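Local coordinates for protein bifunctional pinoresinol-lariciresinol reductase 1 (Thuja plicata, PDB 1QYD) that catalyses the NADPH-dependent, enantioselective reduction of (-)-pinoresinol to (-)-lariciresinol and then to (+)-secoisolariciresinol in lignan biosynthesis, at residues D78-A83 / K110-S115; P114-M119 / Y152-S157; W194-D199 / K301-D306; G201-K206 / E292-Y297. All coordinates share one frame; numbering follows the deposited sequence.

Contact 1 (D78-A83 / K110-S115)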
loop_
_atom_site.group_PDB
_atom_site.type_symbol
_atom_site.label_atom_id
_atom_site.label_comp_id
_atom_site.label_asym_id
_atom_site.label_seq_id
_atom_site.Cartn_x
_atom_site.Cartn_y
_atom_site.Cartn_z
ATOM N N ASP A 78 13.343 -4.581 27.930
ATOM C CA ASP A 78 14.560 -5.078 27.304
ATOM C C ASP A 78 14.364 -5.492 25.853
ATOM O O ASP A 78 15.024 -4.986 24.940
ATOM C CB ASP A 78 15.073 -6.282 28.061
ATOM C CG ASP A 78 15.015 -6.169 29.577
ATOM O OD1 ASP A 78 14.810 -5.081 30.117
ATOM O OD2 ASP A 78 15.169 -7.196 30.230
ATOM N N VAL A 79 13.457 -6.456 25.639
ATOM C CA VAL A 79 13.145 -6.895 24.299
ATOM C C VAL A 79 11.832 -6.263 23.850
ATOM O O VAL A 79 11.030 -5.868 24.687
ATOM C CB VAL A 79 13.077 -8.427 24.327
ATOM C CG1 VAL A 79 13.062 -8.919 22.886
ATOM C CG2 VAL A 79 14.283 -9.036 25.089
ATOM N N VAL A 80 11.648 -6.012 22.551
ATOM C CA VAL A 80 10.379 -5.607 21.927
ATOM C C VAL A 80 10.140 -6.556 20.730
ATOM O O VAL A 80 10.978 -6.772 19.842
ATOM C CB VAL A 80 10.392 -4.131 21.416
ATOM C CG1 VAL A 80 11.747 -3.809 20.834
ATOM C CG2 VAL A 80 9.341 -3.908 20.314
ATOM N N ILE A 81 8.965 -7.185 20.732
ATOM C CA ILE A 81 8.582 -8.102 19.676
ATOM C C ILE A 81 7.409 -7.504 18.933
ATOM O O ILE A 81 6.411 -7.161 19.553
ATOM C CB ILE A 81 8.212 -9.469 20.295
ATOM C CG1 ILE A 81 9.415 -10.071 20.971
ATOM C CG2 ILE A 81 7.824 -10.464 19.202
ATOM C CD1 ILE A 81 9.001 -11.314 21.757
ATOM N N SER A 82 7.524 -7.283 17.636
ATOM C CA SER A 82 6.382 -6.849 16.867
ATOM C C SER A 82 5.699 -7.967 16.080
ATOM O O SER A 82 6.322 -8.596 15.222
ATOM C CB SER A 82 6.827 -5.781 15.921
ATOM O OG SER A 82 5.890 -5.576 14.864
ATOM N N ALA A 83 4.412 -8.234 16.311
ATOM C CA ALA A 83 3.653 -9.222 15.527
ATOM C C ALA A 83 2.541 -8.519 14.774
ATOM O O ALA A 83 1.446 -9.036 14.553
ATOM C CB ALA A 83 3.044 -10.268 16.444
ATOM N N LYS A 110 17.733 -4.438 24.080
ATOM C CA LYS A 110 18.733 -5.467 23.825
ATOM C C LYS A 110 18.388 -6.360 22.632
ATOM O O LYS A 110 19.264 -7.043 22.105
ATOM C CB LYS A 110 18.899 -6.345 25.072
ATOM C CG LYS A 110 19.660 -5.727 26.237
ATOM C CD LYS A 110 21.096 -5.525 25.771
ATOM C CE LYS A 110 21.963 -4.814 26.801
ATOM N NZ LYS A 110 23.314 -4.716 26.286
ATOM N N ARG A 111 17.117 -6.370 22.206
ATOM C CA ARG A 111 16.624 -7.132 21.065
ATOM C C ARG A 111 15.254 -6.725 20.590
ATOM O O ARG A 111 14.295 -6.595 21.340
ATOM C CB ARG A 111 16.485 -8.623 21.335
ATOM C CG ARG A 111 16.540 -9.482 20.080
ATOM C CD ARG A 111 17.943 -9.478 19.495
ATOM N NE ARG A 111 18.941 -9.940 20.438
ATOM C CZ ARG A 111 19.266 -11.219 20.544
ATOM N NH1 ARG A 111 18.685 -12.162 19.793
ATOM N NH2 ARG A 111 20.232 -11.536 21.392
ATOM N N PHE A 112 15.237 -6.624 19.277
ATOM C CA PHE A 112 14.045 -6.345 18.501
ATOM C C PHE A 112 13.865 -7.431 17.443
ATOM O O PHE A 112 14.770 -7.711 16.645
ATOM C CB PHE A 112 14.195 -5.023 17.837
ATOM C CG PHE A 112 12.977 -4.610 17.047
ATOM C CD1 PHE A 112 11.698 -4.866 17.523
ATOM C CD2 PHE A 112 13.154 -3.909 15.857
ATOM C CE1 PHE A 112 10.590 -4.409 16.802
ATOM C CE2 PHE A 112 12.053 -3.458 15.137
ATOM C CZ PHE A 112 10.768 -3.709 15.613
ATOM N N LEU A 113 12.674 -8.044 17.536
ATOM C CA LEU A 113 12.181 -9.080 16.626
ATOM C C LEU A 113 10.986 -8.518 15.847
ATOM O O LEU A 113 9.920 -8.328 16.448
ATOM C CB LEU A 113 11.758 -10.346 17.404
ATOM C CG LEU A 113 12.831 -11.316 17.900
ATOM C CD1 LEU A 113 13.350 -10.849 19.204
ATOM C CD2 LEU A 113 12.265 -12.719 18.162
ATOM N N PRO A 114 11.136 -8.149 14.546
ATOM C CA PRO A 114 10.098 -7.580 13.664
ATOM C C PRO A 114 8.926 -8.486 13.331
ATOM O O PRO A 114 8.870 -9.627 13.799
ATOM C CB PRO A 114 10.771 -7.160 12.367
ATOM C CG PRO A 114 12.192 -7.087 12.732
ATOM C CD PRO A 114 12.387 -8.140 13.826
ATOM N N SER A 115 8.003 -7.961 12.516
ATOM C CA SER A 115 6.862 -8.718 12.050
ATOM C C SER A 115 7.269 -9.422 10.770
ATOM O O SER A 115 7.120 -8.903 9.658
ATOM C CB SER A 115 5.700 -7.829 11.751
ATOM O OG SER A 115 4.664 -8.707 11.366
#

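Contact 2 (P114-M119 / Y152-S157)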
loop_
_atom_site.group_PDB
_atom_site.type_symbol
_atom_site.label_atom_id
_atom_site.label_comp_id
_atom_site.label_asym_id
_atom_site.label_seq_id
_atom_site.Cartn_x
_atom_site.Cartn_y
_atom_site.Cartn_z
ATOM N N PRO A 114 11.136 -8.149 14.546
ATOM C CA PRO A 114 10.098 -7.580 13.664
ATOM C C PRO A 114 8.926 -8.486 13.331
ATOM O O PRO A 114 8.870 -9.627 13.799
ATOM C CB PRO A 114 10.771 -7.160 12.367
ATOM C CG PRO A 114 12.192 -7.087 12.732
ATOM C CD PRO A 114 12.387 -8.140 13.826
ATOM N N SER A 115 8.003 -7.961 12.516
ATOM C CA SER A 115 6.862 -8.718 12.050
ATOM C C SER A 115 7.269 -9.422 10.770
ATOM O O SER A 115 7.120 -8.903 9.658
ATOM C CB SER A 115 5.700 -7.829 11.751
ATOM O OG SER A 115 4.664 -8.707 11.366
ATOM N N GLU A 116 7.853 -10.597 11.050
ATOM C CA GLU A 116 8.380 -11.582 10.123
ATOM C C GLU A 116 7.370 -12.736 10.138
ATOM O O GLU A 116 6.197 -12.589 9.773
ATOM C CB GLU A 116 9.764 -12.001 10.642
ATOM C CG GLU A 116 10.888 -10.994 10.486
ATOM C CD GLU A 116 11.279 -10.724 9.044
ATOM O OE1 GLU A 116 11.740 -11.645 8.376
ATOM O OE2 GLU A 116 11.128 -9.593 8.588
ATOM N N PHE A 117 7.815 -13.875 10.693
ATOM C CA PHE A 117 7.084 -15.128 10.907
ATOM C C PHE A 117 6.557 -15.851 9.640
ATOM O O PHE A 117 5.506 -16.499 9.655
ATOM C CB PHE A 117 5.927 -14.838 11.916
ATOM C CG PHE A 117 6.348 -14.190 13.230
ATOM C CD1 PHE A 117 6.188 -12.803 13.391
ATOM C CD2 PHE A 117 6.941 -14.961 14.245
ATOM C CE1 PHE A 117 6.635 -12.189 14.563
ATOM C CE2 PHE A 117 7.384 -14.337 15.418
ATOM C CZ PHE A 117 7.233 -12.958 15.571
ATOM N N GLY A 118 7.373 -15.804 8.569
ATOM C CA GLY A 118 7.063 -16.352 7.258
ATOM C C GLY A 118 8.299 -16.670 6.406
ATOM O O GLY A 118 9.343 -17.088 6.898
ATOM N N MET A 119 8.141 -16.437 5.099
ATOM C CA MET A 119 9.086 -16.755 4.039
ATOM C C MET A 119 10.538 -16.275 3.972
ATOM O O MET A 119 11.359 -16.925 3.304
ATOM C CB MET A 119 8.504 -16.359 2.704
ATOM C CG MET A 119 7.286 -17.139 2.277
ATOM S SD MET A 119 6.987 -16.935 0.501
ATOM C CE MET A 119 7.400 -18.588 0.042
ATOM N N TYR A 152 18.895 -7.284 16.372
ATOM C CA TYR A 152 17.819 -8.097 15.762
ATOM C C TYR A 152 17.937 -9.621 15.673
ATOM O O TYR A 152 18.982 -10.263 15.801
ATOM C CB TYR A 152 17.508 -7.617 14.314
ATOM C CG TYR A 152 18.713 -7.319 13.427
ATOM C CD1 TYR A 152 19.368 -6.101 13.611
ATOM C CD2 TYR A 152 19.182 -8.203 12.449
ATOM C CE1 TYR A 152 20.482 -5.759 12.839
ATOM C CE2 TYR A 152 20.299 -7.868 11.665
ATOM C CZ TYR A 152 20.950 -6.641 11.867
ATOM O OH TYR A 152 22.078 -6.256 11.138
ATOM N N THR A 153 16.765 -10.220 15.499
ATOM C CA THR A 153 16.649 -11.647 15.240
ATOM C C THR A 153 15.473 -11.662 14.318
ATOM O O THR A 153 14.418 -11.138 14.675
ATOM C CB THR A 153 16.291 -12.463 16.455
ATOM O OG1 THR A 153 17.238 -12.161 17.469
ATOM C CG2 THR A 153 16.306 -13.939 16.132
ATOM N N TYR A 154 15.672 -12.172 13.100
ATOM C CA TYR A 154 14.551 -12.265 12.172
ATOM C C TYR A 154 14.026 -13.690 12.221
ATOM O O TYR A 154 14.684 -14.648 11.845
ATOM C CB TYR A 154 15.011 -11.902 10.777
ATOM C CG TYR A 154 15.523 -10.478 10.679
ATOM C CD1 TYR A 154 16.700 -10.223 9.995
ATOM C CD2 TYR A 154 14.817 -9.422 11.246
ATOM C CE1 TYR A 154 17.170 -8.918 9.859
ATOM C CE2 TYR A 154 15.289 -8.114 11.121
ATOM C CZ TYR A 154 16.461 -7.867 10.420
ATOM O OH TYR A 154 16.893 -6.573 10.237
ATOM N N VAL A 155 12.839 -13.844 12.800
ATOM C CA VAL A 155 12.231 -15.141 12.994
ATOM C C VAL A 155 11.438 -15.548 11.776
ATOM O O VAL A 155 10.248 -15.261 11.698
ATOM C CB VAL A 155 11.315 -15.137 14.233
ATOM C CG1 VAL A 155 12.074 -15.664 15.433
ATOM C CG2 VAL A 155 10.845 -13.711 14.540
ATOM N N SER A 156 12.145 -16.156 10.795
ATOM C CA SER A 156 11.577 -16.745 9.572
ATOM C C SER A 156 11.172 -18.149 9.994
ATOM O O SER A 156 11.998 -18.995 10.328
ATOM C CB SER A 156 12.621 -16.821 8.517
ATOM O OG SER A 156 11.907 -17.083 7.342
ATOM N N SER A 157 9.865 -18.359 10.047
ATOM C CA SER A 157 9.297 -19.518 10.705
ATOM C C SER A 157 8.417 -20.431 9.853
ATOM O O SER A 157 7.938 -21.468 10.288
ATOM C CB SER A 157 8.551 -18.961 11.892
ATOM O OG SER A 157 7.457 -18.160 11.451
#

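Contact 3 (W194-D199 / K301-D306)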
loop_
_atom_site.group_PDB
_atom_site.type_symbol
_atom_site.label_atom_id
_atom_site.label_comp_id
_atom_site.label_asym_id
_atom_site.label_seq_id
_atom_site.Cartn_x
_atom_site.Cartn_y
_atom_site.Cartn_z
ATOM N N TRP A 194 6.185 -26.891 7.907
ATOM C CA TRP A 194 4.873 -26.642 8.439
ATOM C C TRP A 194 5.055 -26.574 9.956
ATOM O O TRP A 194 5.651 -27.526 10.489
ATOM C CB TRP A 194 3.986 -27.816 7.987
ATOM C CG TRP A 194 3.951 -28.201 6.495
ATOM C CD1 TRP A 194 5.003 -28.861 5.901
ATOM C CD2 TRP A 194 2.945 -27.962 5.601
ATOM N NE1 TRP A 194 4.701 -29.030 4.645
ATOM C CE2 TRP A 194 3.488 -28.514 4.434
ATOM C CE3 TRP A 194 1.677 -27.390 5.563
ATOM C CZ2 TRP A 194 2.792 -28.500 3.231
ATOM C CZ3 TRP A 194 0.968 -27.379 4.349
ATOM C CH2 TRP A 194 1.518 -27.924 3.193
ATOM N N VAL A 195 4.633 -25.497 10.689
ATOM C CA VAL A 195 4.866 -25.368 12.138
ATOM C C VAL A 195 3.668 -24.941 12.994
ATOM O O VAL A 195 2.905 -24.028 12.695
ATOM C CB VAL A 195 6.045 -24.366 12.421
ATOM C CG1 VAL A 195 6.451 -24.417 13.888
ATOM C CG2 VAL A 195 7.316 -24.783 11.686
ATOM N N ASP A 196 3.478 -25.637 14.113
ATOM C CA ASP A 196 2.382 -25.340 15.023
ATOM C C ASP A 196 2.636 -23.948 15.541
ATOM O O ASP A 196 3.775 -23.573 15.844
ATOM C CB ASP A 196 2.364 -26.348 16.173
ATOM C CG ASP A 196 1.340 -26.133 17.292
ATOM O OD1 ASP A 196 0.267 -25.564 17.056
ATOM O OD2 ASP A 196 1.618 -26.558 18.423
ATOM N N GLU A 197 1.551 -23.186 15.582
ATOM C CA GLU A 197 1.604 -21.805 16.027
ATOM C C GLU A 197 2.181 -21.615 17.431
ATOM O O GLU A 197 2.811 -20.595 17.730
ATOM C CB GLU A 197 0.222 -21.240 15.949
ATOM C CG GLU A 197 -0.303 -21.248 14.520
ATOM C CD GLU A 197 -1.204 -22.417 14.144
ATOM O OE1 GLU A 197 -1.129 -23.508 14.706
ATOM O OE2 GLU A 197 -2.024 -22.199 13.263
ATOM N N ASP A 198 2.019 -22.617 18.291
ATOM C CA ASP A 198 2.649 -22.591 19.577
ATOM C C ASP A 198 4.125 -22.925 19.445
ATOM O O ASP A 198 4.893 -22.398 20.236
ATOM C CB ASP A 198 2.052 -23.599 20.535
ATOM C CG ASP A 198 0.602 -23.455 20.969
ATOM O OD1 ASP A 198 0.264 -24.220 21.876
ATOM O OD2 ASP A 198 -0.185 -22.656 20.433
ATOM N N ASP A 199 4.623 -23.762 18.526
ATOM C CA ASP A 199 6.058 -23.991 18.473
ATOM C C ASP A 199 6.780 -22.730 18.031
ATOM O O ASP A 199 7.883 -22.512 18.514
ATOM C CB ASP A 199 6.406 -25.102 17.508
ATOM C CG ASP A 199 5.953 -26.488 17.916
ATOM O OD1 ASP A 199 5.760 -27.275 16.986
ATOM O OD2 ASP A 199 5.822 -26.779 19.117
ATOM N N LYS A 301 10.040 -29.001 22.385
ATOM C CA LYS A 301 9.015 -29.929 21.901
ATOM C C LYS A 301 8.252 -29.565 20.604
ATOM O O LYS A 301 7.261 -28.803 20.652
ATOM C CB LYS A 301 8.024 -30.129 23.091
ATOM C CG LYS A 301 7.339 -28.904 23.806
ATOM C CD LYS A 301 7.931 -28.545 25.189
ATOM C CE LYS A 301 9.193 -27.699 25.140
ATOM N NZ LYS A 301 9.965 -27.749 26.372
ATOM N N TYR A 302 8.659 -30.058 19.413
ATOM C CA TYR A 302 7.875 -29.686 18.247
ATOM C C TYR A 302 6.905 -30.772 17.857
ATOM O O TYR A 302 7.131 -31.982 17.935
ATOM C CB TYR A 302 8.748 -29.327 17.009
ATOM C CG TYR A 302 9.623 -30.404 16.417
ATOM C CD1 TYR A 302 10.924 -30.552 16.896
ATOM C CD2 TYR A 302 9.117 -31.266 15.429
ATOM C CE1 TYR A 302 11.729 -31.576 16.394
ATOM C CE2 TYR A 302 9.922 -32.298 14.928
ATOM C CZ TYR A 302 11.228 -32.448 15.417
ATOM O OH TYR A 302 12.037 -33.479 14.957
ATOM N N VAL A 303 5.762 -30.206 17.518
ATOM C CA VAL A 303 4.627 -30.946 17.022
ATOM C C VAL A 303 4.813 -31.223 15.541
ATOM O O VAL A 303 5.195 -30.377 14.724
ATOM C CB VAL A 303 3.389 -30.101 17.332
ATOM C CG1 VAL A 303 2.165 -30.505 16.572
ATOM C CG2 VAL A 303 3.097 -30.323 18.792
ATOM N N THR A 304 4.579 -32.501 15.265
ATOM C CA THR A 304 4.650 -33.052 13.918
ATOM C C THR A 304 3.281 -32.862 13.257
ATOM O O THR A 304 2.283 -32.595 13.946
ATOM C CB THR A 304 5.066 -34.544 14.032
ATOM O OG1 THR A 304 4.039 -35.323 14.642
ATOM C CG2 THR A 304 6.303 -34.648 14.903
ATOM N N MET A 305 3.202 -32.942 11.917
ATOM C CA MET A 305 1.921 -32.774 11.236
ATOM C C MET A 305 0.955 -33.957 11.398
ATOM O O MET A 305 -0.200 -33.929 11.018
ATOM C CB MET A 305 2.208 -32.509 9.781
ATOM C CG MET A 305 3.148 -31.345 9.648
ATOM S SD MET A 305 2.510 -30.010 10.674
ATOM C CE MET A 305 1.282 -29.546 9.518
ATOM N N ASP A 306 1.443 -35.031 11.991
ATOM C CA ASP A 306 0.730 -36.225 12.363
ATOM C C ASP A 306 0.025 -35.834 13.633
ATOM O O ASP A 306 -1.191 -35.879 13.707
ATOM C CB ASP A 306 1.744 -37.347 12.593
ATOM C CG ASP A 306 2.474 -37.804 11.322
ATOM O OD1 ASP A 306 3.319 -37.075 10.787
ATOM O OD2 ASP A 306 2.171 -38.901 10.842
#

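Contact 4 (G201-K206 / E292-Y297)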
loop_
_atom_site.group_PDB
_atom_site.type_symbol
_atom_site.label_atom_id
_atom_site.label_comp_id
_atom_site.label_asym_id
_atom_site.label_seq_id
_atom_site.Cartn_x
_atom_site.Cartn_y
_atom_site.Cartn_z
ATOM N N GLY A 201 5.869 -19.476 18.771
ATOM C CA GLY A 201 5.906 -18.581 19.890
ATOM C C GLY A 201 6.975 -19.054 20.818
ATOM O O GLY A 201 7.811 -18.248 21.176
ATOM N N THR A 202 6.997 -20.334 21.181
ATOM C CA THR A 202 7.981 -20.913 22.095
ATOM C C THR A 202 9.407 -20.678 21.610
ATOM O O THR A 202 10.265 -20.297 22.405
ATOM C CB THR A 202 7.777 -22.421 22.257
ATOM O OG1 THR A 202 6.468 -22.675 22.780
ATOM C CG2 THR A 202 8.810 -22.999 23.210
ATOM N N TYR A 203 9.676 -20.878 20.312
ATOM C CA TYR A 203 10.991 -20.661 19.760
ATOM C C TYR A 203 11.353 -19.183 19.639
ATOM O O TYR A 203 12.556 -18.885 19.571
ATOM C CB TYR A 203 11.099 -21.312 18.370
ATOM C CG TYR A 203 11.295 -22.816 18.399
ATOM C CD1 TYR A 203 10.480 -23.651 17.616
ATOM C CD2 TYR A 203 12.263 -23.361 19.243
ATOM C CE1 TYR A 203 10.623 -25.031 17.682
ATOM C CE2 TYR A 203 12.407 -24.739 19.309
ATOM C CZ TYR A 203 11.585 -25.560 18.535
ATOM O OH TYR A 203 11.723 -26.922 18.668
ATOM N N THR A 204 10.386 -18.236 19.557
ATOM C CA THR A 204 10.782 -16.840 19.496
ATOM C C THR A 204 11.058 -16.337 20.898
ATOM O O THR A 204 11.924 -15.472 21.003
ATOM C CB THR A 204 9.737 -15.875 18.856
ATOM O OG1 THR A 204 8.564 -15.957 19.610
ATOM C CG2 THR A 204 9.377 -16.224 17.453
ATOM N N ILE A 205 10.429 -16.829 21.986
ATOM C CA ILE A 205 10.798 -16.318 23.291
ATOM C C ILE A 205 12.110 -16.920 23.801
ATOM O O ILE A 205 12.774 -16.360 24.684
ATOM C CB ILE A 205 9.591 -16.537 24.245
ATOM C CG1 ILE A 205 8.698 -15.346 24.060
ATOM C CG2 ILE A 205 9.904 -16.495 25.715
ATOM C CD1 ILE A 205 7.905 -15.379 22.744
ATOM N N LYS A 206 12.519 -18.045 23.208
ATOM C CA LYS A 206 13.829 -18.643 23.467
ATOM C C LYS A 206 14.984 -18.013 22.646
ATOM O O LYS A 206 16.144 -18.156 23.020
ATOM C CB LYS A 206 13.756 -20.145 23.184
ATOM C CG LYS A 206 12.780 -20.840 24.129
ATOM C CD LYS A 206 13.187 -22.281 24.326
ATOM C CE LYS A 206 12.384 -22.774 25.494
ATOM N NZ LYS A 206 13.103 -23.781 26.218
ATOM N N GLU A 292 19.156 -22.129 12.990
ATOM C CA GLU A 292 17.944 -22.936 12.958
ATOM C C GLU A 292 17.396 -23.022 14.390
ATOM O O GLU A 292 18.114 -23.392 15.322
ATOM C CB GLU A 292 18.271 -24.334 12.437
ATOM C CG GLU A 292 17.107 -25.195 11.926
ATOM C CD GLU A 292 16.167 -25.854 12.936
ATOM O OE1 GLU A 292 15.060 -25.347 13.152
ATOM O OE2 GLU A 292 16.538 -26.893 13.476
ATOM N N ALA A 293 16.106 -22.739 14.589
ATOM C CA ALA A 293 15.500 -22.729 15.898
ATOM C C ALA A 293 15.507 -24.015 16.676
ATOM O O ALA A 293 15.667 -23.989 17.890
ATOM C CB ALA A 293 14.079 -22.287 15.776
ATOM N N THR A 294 15.389 -25.141 15.967
ATOM C CA THR A 294 15.309 -26.477 16.570
ATOM C C THR A 294 16.647 -27.074 16.952
ATOM O O THR A 294 16.698 -27.813 17.935
ATOM C CB THR A 294 14.573 -27.394 15.607
ATOM O OG1 THR A 294 13.358 -26.695 15.372
ATOM C CG2 THR A 294 14.341 -28.813 16.090
ATOM N N LYS A 295 17.728 -26.765 16.215
ATOM C CA LYS A 295 19.091 -27.149 16.581
ATOM C C LYS A 295 19.474 -26.540 17.932
ATOM O O LYS A 295 19.890 -27.243 18.858
ATOM C CB LYS A 295 20.121 -26.656 15.547
ATOM C CG LYS A 295 20.465 -27.497 14.314
ATOM C CD LYS A 295 21.384 -26.672 13.395
ATOM C CE LYS A 295 21.735 -27.458 12.116
ATOM N NZ LYS A 295 22.607 -26.745 11.186
ATOM N N LEU A 296 19.304 -25.207 18.027
ATOM C CA LEU A 296 19.576 -24.397 19.216
ATOM C C LEU A 296 18.821 -24.820 20.464
ATOM O O LEU A 296 19.386 -24.924 21.559
ATOM C CB LEU A 296 19.219 -22.949 18.970
ATOM C CG LEU A 296 20.025 -22.086 18.043
ATOM C CD1 LEU A 296 19.121 -21.012 17.455
ATOM C CD2 LEU A 296 21.211 -21.541 18.804
ATOM N N TYR A 297 17.514 -25.063 20.306
ATOM C CA TYR A 297 16.732 -25.411 21.467
ATOM C C TYR A 297 16.257 -26.826 21.240
ATOM O O TYR A 297 15.119 -27.055 20.826
ATOM C CB TYR A 297 15.577 -24.399 21.606
ATOM C CG TYR A 297 16.102 -22.991 21.468
ATOM C CD1 TYR A 297 17.014 -22.454 22.385
ATOM C CD2 TYR A 297 15.773 -22.281 20.324
ATOM C CE1 TYR A 297 17.608 -21.211 22.129
ATOM C CE2 TYR A 297 16.363 -21.046 20.073
ATOM C CZ TYR A 297 17.275 -20.511 20.964
ATOM O OH TYR A 297 17.834 -19.274 20.686
#

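Contact 1 (D78-A83 / K110-S115)
Val80 O takes one hydrogen bond from strand 111-113, a nearly straight one of 3.1 Å from Leu113 N, and is flanked by the Phe112 CA-H, a weaker contact, and by the edge of the Phe112 ring, whose CD1 lies 3.1 Å from Val80 O. The two strands run parallel, and their bonding alternates as it must in such a pair: Lys110 N donates to Asp78 O at 2.9 Å, Val80 N to Arg111 O, and Ser82 N to Leu113 O at 2.9 Å. Beyond Ser82 N the pattern lapses: Pro114 has no N-H to offer, and Ser115 N meets Ser82 O at too poor an angle for a hydrogen bond. Phe112 places CG anti to its backbone N (chi1 -178°), which tips the ring across Val80; Phe112 CD1 lies 3.5 Å from Val80 CG1, while Val80 CG2 sits near Phe112 CE1. An alanine at Phe112 would probably open a gap beside both Val80 methyls and leave the apolar side of helix 96-105 without its aromatic partner. On the other sheet face Val79 and Arg111 run alongside each other, and Val79 CG1 meets Leu113 CD1 at 4.2 Å. Arg111 then bends away to hydrogen-bond Thr153, Thr213 and the carbonyl of Asp210. These strands and helix 96-105 form a beta-alpha-beta crossover of the Rossmann-type sheet, with strand 7-10 bonded to the far side of 79-82. Helix 96-105 packs on Val80 and Phe112, Ile145 of helix 133-147 also touches Phe112, and helix 197-207 lies against Leu113 on the opposite face.

Contact 2 (P114-M119 / Y152-S157)
Phe117 and Val155 meet because the phenylalanine turns CG anti to its carbonyl carbon (chi1 -54°), laying the ring alongside the valine, while Ser156 holds OG anti to its own backbone N (chi1 -166°), which carries it to Gly118 O. Val155 CG2 sits over one face of the Phe117 ring, 4.1 Å from its centroid, a CH-pi contact; Ser157 OG lies at the ring edge. Phe117, with left-handed backbone angles, donates from N to Val155 O at 3.0 Å. The bond is bent, and the CA-H of Phe117 touches the same oxygen. Farther along the loop, Ser156 OG donates to Gly118 O at a short 2.6 Å, a second tie between loop and strand end. At the other end, Pro114 CG meets the edge of the Tyr154 ring, in its plane, with 3.6 Å to Tyr154 CE2. Between these points Glu116 sets CB 3.5 Å from Val155 O and bends its chain beside Tyr154, the carboxylate turned about 45° to the ring. The loop leaves strand 111-113 and packs against strand 154-156 before entering helix 133-147. Glu116 OE1 forms a salt bridge with Arg142, inferred to bind NADP(+), and Arg142 also makes a cation-pi contact with Tyr154, whose OH bonds Glu146. With the loop tied to the strand by these two bonds, Glu116 and Tyr154 probably help to hold the arginine beside the cofactor site.

Contact 3 (W194-D199 / K301-D306)
Strand 191-195 turns into helix 197-207 at Asp196, its N-cap residue, and the extended chain 301-303 passes this strand-to-helix junction with Tyr302 CA 6.0 Å from Asp199 CA before entering helix 305-309 at its own N-cap, Thr304. Asp199, in the first turn of its helix, makes the polar link. Its OD1 accepts from Val303 N at 3.0 Å, the donor arriving on the syn side and only 16° out of the carboxylate plane. The other oxygen, Asp199 OD2, lies 2.9 Å from Lys301 O, an approach of two acceptors that is likely to be unfavourable for a charged carboxylate. Tyr302 CB also rests near OD1. Val303 also turns its CB toward Asp196 CB, 4.1 Å away, the two side chains crossing at an angle. Asn225 ND2 bonds both Trp194 O and Val303 O, and so bridges the two segments from outside. The indole of Trp194 itself points off to other partners, NE1 bonding Leu227 O and the side chain packing on Val232 of helix 229-241. Its CB is what meets the second segment: Met305, bent at chi2 and chi3, curls round to set its terminal CE 3.6 Å from Trp194 CB.

Contact 4 (G201-K206 / E292-Y297)
The Tyr203 ring carries Ala293 CB over one face, displaced toward its rim, and has Tyr297 O at its edge, in plane; the Tyr297 ring is sandwiched between Leu296 CB on one face and Lys206 CB on the other. This is a helix-helix contact, in which helix 197-207 meets the short helix 293-296. Lys206 CB stands almost exactly on the axis of the Tyr297 ring, 3.9 Å from its centroid, whereas Ala293 CB lies 4.2 Å from the centroid of Tyr203, farther from its normal; both are CH-pi contacts. The two tyrosine side chains run antiparallel past one another, touching CD2 to CD2 at 3.8 Å. An alanine at Tyr297 would probably leave a gap between the helices, with Lys206 CB and Tyr203 CD2 deprived of their aromatic neighbour. Beyond the ring, Lys206 extends to a salt bridge with Glu299. The short helix begins at Glu292, whose side chain serves as an N-cap and also accepts from Arg221 N. Its OE1 takes Thr294 OG1 through the syn lone pair, and Thr294 N from above the carboxylate plane at 2.8 Å from Glu292 OE1.

Overall arrangement
Contacts 1 and 2 come first along the chain and share Pro114 and Ser115, so the loop after strand 111-113 carries one into the other; their centres lie about 10 Å apart. Contacts 3 and 4 follow, both built on helix 197-207, with the segments of contact 4 falling between those of contact 3. Thr204 of that helix touches both contact 1, at Leu113, and contact 2, at Val155 and Phe117, while Tyr302 of contact 3 reaches Tyr203 and Thr294 of contact 4. Contacts 1 and 3 are farthest apart, at about 23 Å between centres, and do not touch. Helix 197-207 therefore joins the nucleotide-binding Rossmann sheet to the C-terminal part of the chain.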